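Local coordinates for Serine/threonine-protein kinase Tel1 (Chaetomium thermophilum, PDB 6SKY) that probably phosphorylates serine and threonine residues followed by glutamine in its protein substrates, using ATP, to start checkpoint signalling after DNA damage, at residues A[2160-2165]-A[2186-2191]. Residues are numbered along the deposited sequence; the frame is centred on the assembly and turned at random.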
ATOM      1  N   VAL A2160      30.515 -14.691  16.136  1.00 26.52           N
ATOM      2  CA  VAL A2160      29.491 -15.701  15.912  1.00 26.52           C
ATOM      3  C   VAL A2160      28.105 -15.130  16.182  1.00 26.52           C
ATOM      4  O   VAL A2160      27.135 -15.498  15.507  1.00 26.52           O
ATOM      5  CB  VAL A2160      29.788 -16.956  16.750  1.00 26.52           C
ATOM      6  CG1 VAL A2160      28.888 -17.050  17.945  1.00 26.52           C
ATOM      7  CG2 VAL A2160      29.640 -18.185  15.902  1.00 26.52           C
ATOM      8  N   GLN A2161      27.989 -14.192  17.123  1.00 24.49           N
ATOM      9  CA  GLN A2161      26.708 -13.533  17.341  1.00 24.49           C
ATOM     10  C   GLN A2161      26.294 -12.719  16.126  1.00 24.49           C
ATOM     11  O   GLN A2161      25.130 -12.748  15.709  1.00 24.49           O
ATOM     12  CB  GLN A2161      26.791 -12.637  18.567  1.00 24.49           C
ATOM     13  CG  GLN A2161      25.538 -11.873  18.843  1.00 24.49           C
ATOM     14  CD  GLN A2161      25.749 -10.793  19.852  1.00 24.49           C
ATOM     15  OE1 GLN A2161      26.866 -10.525  20.258  1.00 24.49           O
ATOM     16  NE2 GLN A2161      24.675 -10.159  20.264  1.00 24.49           N
ATOM     17  N   ILE A2162      27.240 -11.985  15.545  1.00 25.37           N
ATOM     18  CA  ILE A2162      26.953 -11.192  14.355  1.00 25.37           C
ATOM     19  C   ILE A2162      26.492 -12.086  13.215  1.00 25.37           C
ATOM     20  O   ILE A2162      25.504 -11.792  12.531  1.00 25.37           O
ATOM     21  CB  ILE A2162      28.187 -10.365  13.965  1.00 25.37           C
ATOM     22  CG1 ILE A2162      28.402  -9.258  14.984  1.00 25.37           C
ATOM     23  CG2 ILE A2162      28.031  -9.787  12.589  1.00 25.37           C
ATOM     24  CD1 ILE A2162      29.694  -8.571  14.828  1.00 25.37           C
ATOM     25  N   ARG A2163      27.198 -13.191  12.990  1.00 26.99           N
ATOM     26  CA  ARG A2163      26.823 -14.085  11.901  1.00 26.99           C
ATOM     27  C   ARG A2163      25.438 -14.688  12.107  1.00 26.99           C
ATOM     28  O   ARG A2163      24.650 -14.788  11.157  1.00 26.99           O
ATOM     29  CB  ARG A2163      27.863 -15.180  11.750  1.00 26.99           C
ATOM     30  CG  ARG A2163      29.209 -14.678  11.345  1.00 26.99           C
ATOM     31  CD  ARG A2163      29.858 -15.678  10.443  1.00 26.99           C
ATOM     32  NE  ARG A2163      31.231 -15.327  10.123  1.00 26.99           N
ATOM     33  CZ  ARG A2163      32.290 -15.826  10.748  1.00 26.99           C
ATOM     34  NH1 ARG A2163      33.508 -15.451  10.388  1.00 26.99           N
ATOM     35  NH2 ARG A2163      32.131 -16.700  11.731  1.00 26.99           N
ATOM     36  N   GLY A2164      25.124 -15.109  13.332  1.00 22.74           N
ATOM     37  CA  GLY A2164      23.790 -15.620  13.599  1.00 22.74           C
ATOM     38  C   GLY A2164      22.710 -14.589  13.341  1.00 22.74           C
ATOM     39  O   GLY A2164      21.645 -14.910  12.805  1.00 22.74           O
ATOM     40  N   MET A2165      22.973 -13.335  13.702  1.00 25.79           N
ATOM     41  CA  MET A2165      21.995 -12.282  13.451  1.00 25.79           C
ATOM     42  C   MET A2165      21.784 -12.047  11.961  1.00 25.79           C
ATOM     43  O   MET A2165      20.650 -11.852  11.514  1.00 25.79           O
ATOM     44  CB  MET A2165      22.431 -10.995  14.129  1.00 25.79           C
ATOM     45  CG  MET A2165      21.975 -10.854  15.554  1.00 25.79           C
ATOM     46  SD  MET A2165      22.764  -9.459  16.364  1.00 25.79           S
ATOM     47  CE  MET A2165      21.407  -8.839  17.334  1.00 25.79           C
ATOM     48  N   THR A2186      18.675  -2.689  13.780  1.00 23.89           N
ATOM     49  CA  THR A2186      18.983  -1.726  14.833  1.00 23.89           C
ATOM     50  C   THR A2186      19.893  -2.339  15.890  1.00 23.89           C
ATOM     51  O   THR A2186      20.900  -1.740  16.290  1.00 23.89           O
ATOM     52  CB  THR A2186      17.701  -1.221  15.475  1.00 23.89           C
ATOM     53  OG1 THR A2186      16.853  -0.665  14.473  1.00 23.89           O
ATOM     54  CG2 THR A2186      18.029  -0.157  16.457  1.00 23.89           C
ATOM     55  N   ALA A2187      19.546  -3.536  16.362  1.00 25.30           N
ATOM     56  CA  ALA A2187      20.365  -4.198  17.365  1.00 25.30           C
ATOM     57  C   ALA A2187      21.753  -4.526  16.843  1.00 25.30           C
ATOM     58  O   ALA A2187      22.698  -4.601  17.627  1.00 25.30           O
ATOM     59  CB  ALA A2187      19.669  -5.462  17.844  1.00 25.30           C
ATOM     60  N   LEU A2188      21.899  -4.744  15.537  1.00 24.94           N
ATOM     61  CA  LEU A2188      23.221  -4.987  14.970  1.00 24.94           C
ATOM     62  C   LEU A2188      24.028  -3.705  14.886  1.00 24.94           C
ATOM     63  O   LEU A2188      25.226  -3.703  15.174  1.00 24.94           O
ATOM     64  CB  LEU A2188      23.098  -5.608  13.585  1.00 24.94           C
ATOM     65  CG  LEU A2188      23.059  -7.119  13.431  1.00 24.94           C
ATOM     66  CD1 LEU A2188      22.613  -7.452  12.042  1.00 24.94           C
ATOM     67  CD2 LEU A2188      24.415  -7.695  13.693  1.00 24.94           C
ATOM     68  N   SER A2189      23.397  -2.609  14.470  1.00 26.73           N
ATOM     69  CA  SER A2189      24.100  -1.339  14.410  1.00 26.73           C
ATOM     70  C   SER A2189      24.562  -0.895  15.782  1.00 26.73           C
ATOM     71  O   SER A2189      25.566  -0.188  15.899  1.00 26.73           O
ATOM     72  CB  SER A2189      23.210  -0.274  13.786  1.00 26.73           C
ATOM     73  OG  SER A2189      22.995  -0.530  12.420  1.00 26.73           O
ATOM     74  N   ASP A2190      23.846  -1.287  16.833  1.00 32.58           N
ATOM     75  CA  ASP A2190      24.303  -0.929  18.172  1.00 32.58           C
ATOM     76  C   ASP A2190      25.521  -1.718  18.633  1.00 32.58           C
ATOM     77  O   ASP A2190      26.101  -1.374  19.663  1.00 32.58           O
ATOM     78  CB  ASP A2190      23.175  -1.106  19.175  1.00 32.58           C
ATOM     79  CG  ASP A2190      22.131  -0.045  19.040  1.00 32.58           C
ATOM     80  OD1 ASP A2190      22.113   0.629  17.995  1.00 32.58           O
ATOM     81  OD2 ASP A2190      21.332   0.131  19.976  1.00 32.58           O
ATOM     82  N   LEU A2191      25.927  -2.748  17.908  1.00 35.43           N
ATOM     83  CA  LEU A2191      27.063  -3.568  18.292  1.00 35.43           C
ATOM     84  C   LEU A2191      28.374  -3.100  17.689  1.00 35.43           C
ATOM     85  O   LEU A2191      29.414  -3.671  18.011  1.00 35.43           O
ATOM     86  CB  LEU A2191      26.830  -5.019  17.875  1.00 35.43           C
ATOM     87  CG  LEU A2191      26.349  -6.027  18.908  1.00 35.43           C
ATOM     88  CD1 LEU A2191      25.329  -5.419  19.823  1.00 35.43           C
ATOM     89  CD2 LEU A2191      25.765  -7.208  18.194  1.00 35.43           C
TER
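Met-2165 and Leu-2188 meet tip to tip between two neighbouring helices. SD of Met-2165 lies 3.6 Å from CD2 of Leu-2188. The CB of the methionine also rests near this methyl. The methionine chain bends at its last torsion (chi3 141°), and its CE reaches CB of Ala-2187 at 3.8 Å. SD has a second, looser neighbour in CD2 of Leu-2191, at 4.2 Å. CG2 of Ile-2162 touches CD2 of Leu-2188 at 4.3 Å, so this one methyl has partners on two residues of the facing helix. The two backbones come nearest at this pair, with CA of Ile-2162 and CA of Leu-2188 7.3 Å apart. Gln-2161 has CG anti to its backbone N (chi1 178°) and runs on extended. Its amide end crosses Leu-2191 obliquely, with NE2 3.8 Å from CD2 of that leucine. This is van der Waals contact, and no hydrogen bond joins the two segments. An alanine in place of Leu-2188 would remove CG and both methyls and would probably loosen the packing around Met-2165 and Ile-2162. Further out, Gln-2161 also touches Ser-2139 and Ser-2142 of helix 2124-2143, and Met-2165 touches Glu-2135 of the same helix. Glu-2209 of helix 2203-2217 touches Leu-2188. Arg-1968 of the second subunit packs on Ala-2187, so the contact lies close to the dimer interface. The arrangement joins helices 2154-2174 and 2178-2189, consecutive in the chain, by a largely apolar seam. Such pairing of successive helices is characteristic of the alpha solenoid built by the FAT domain.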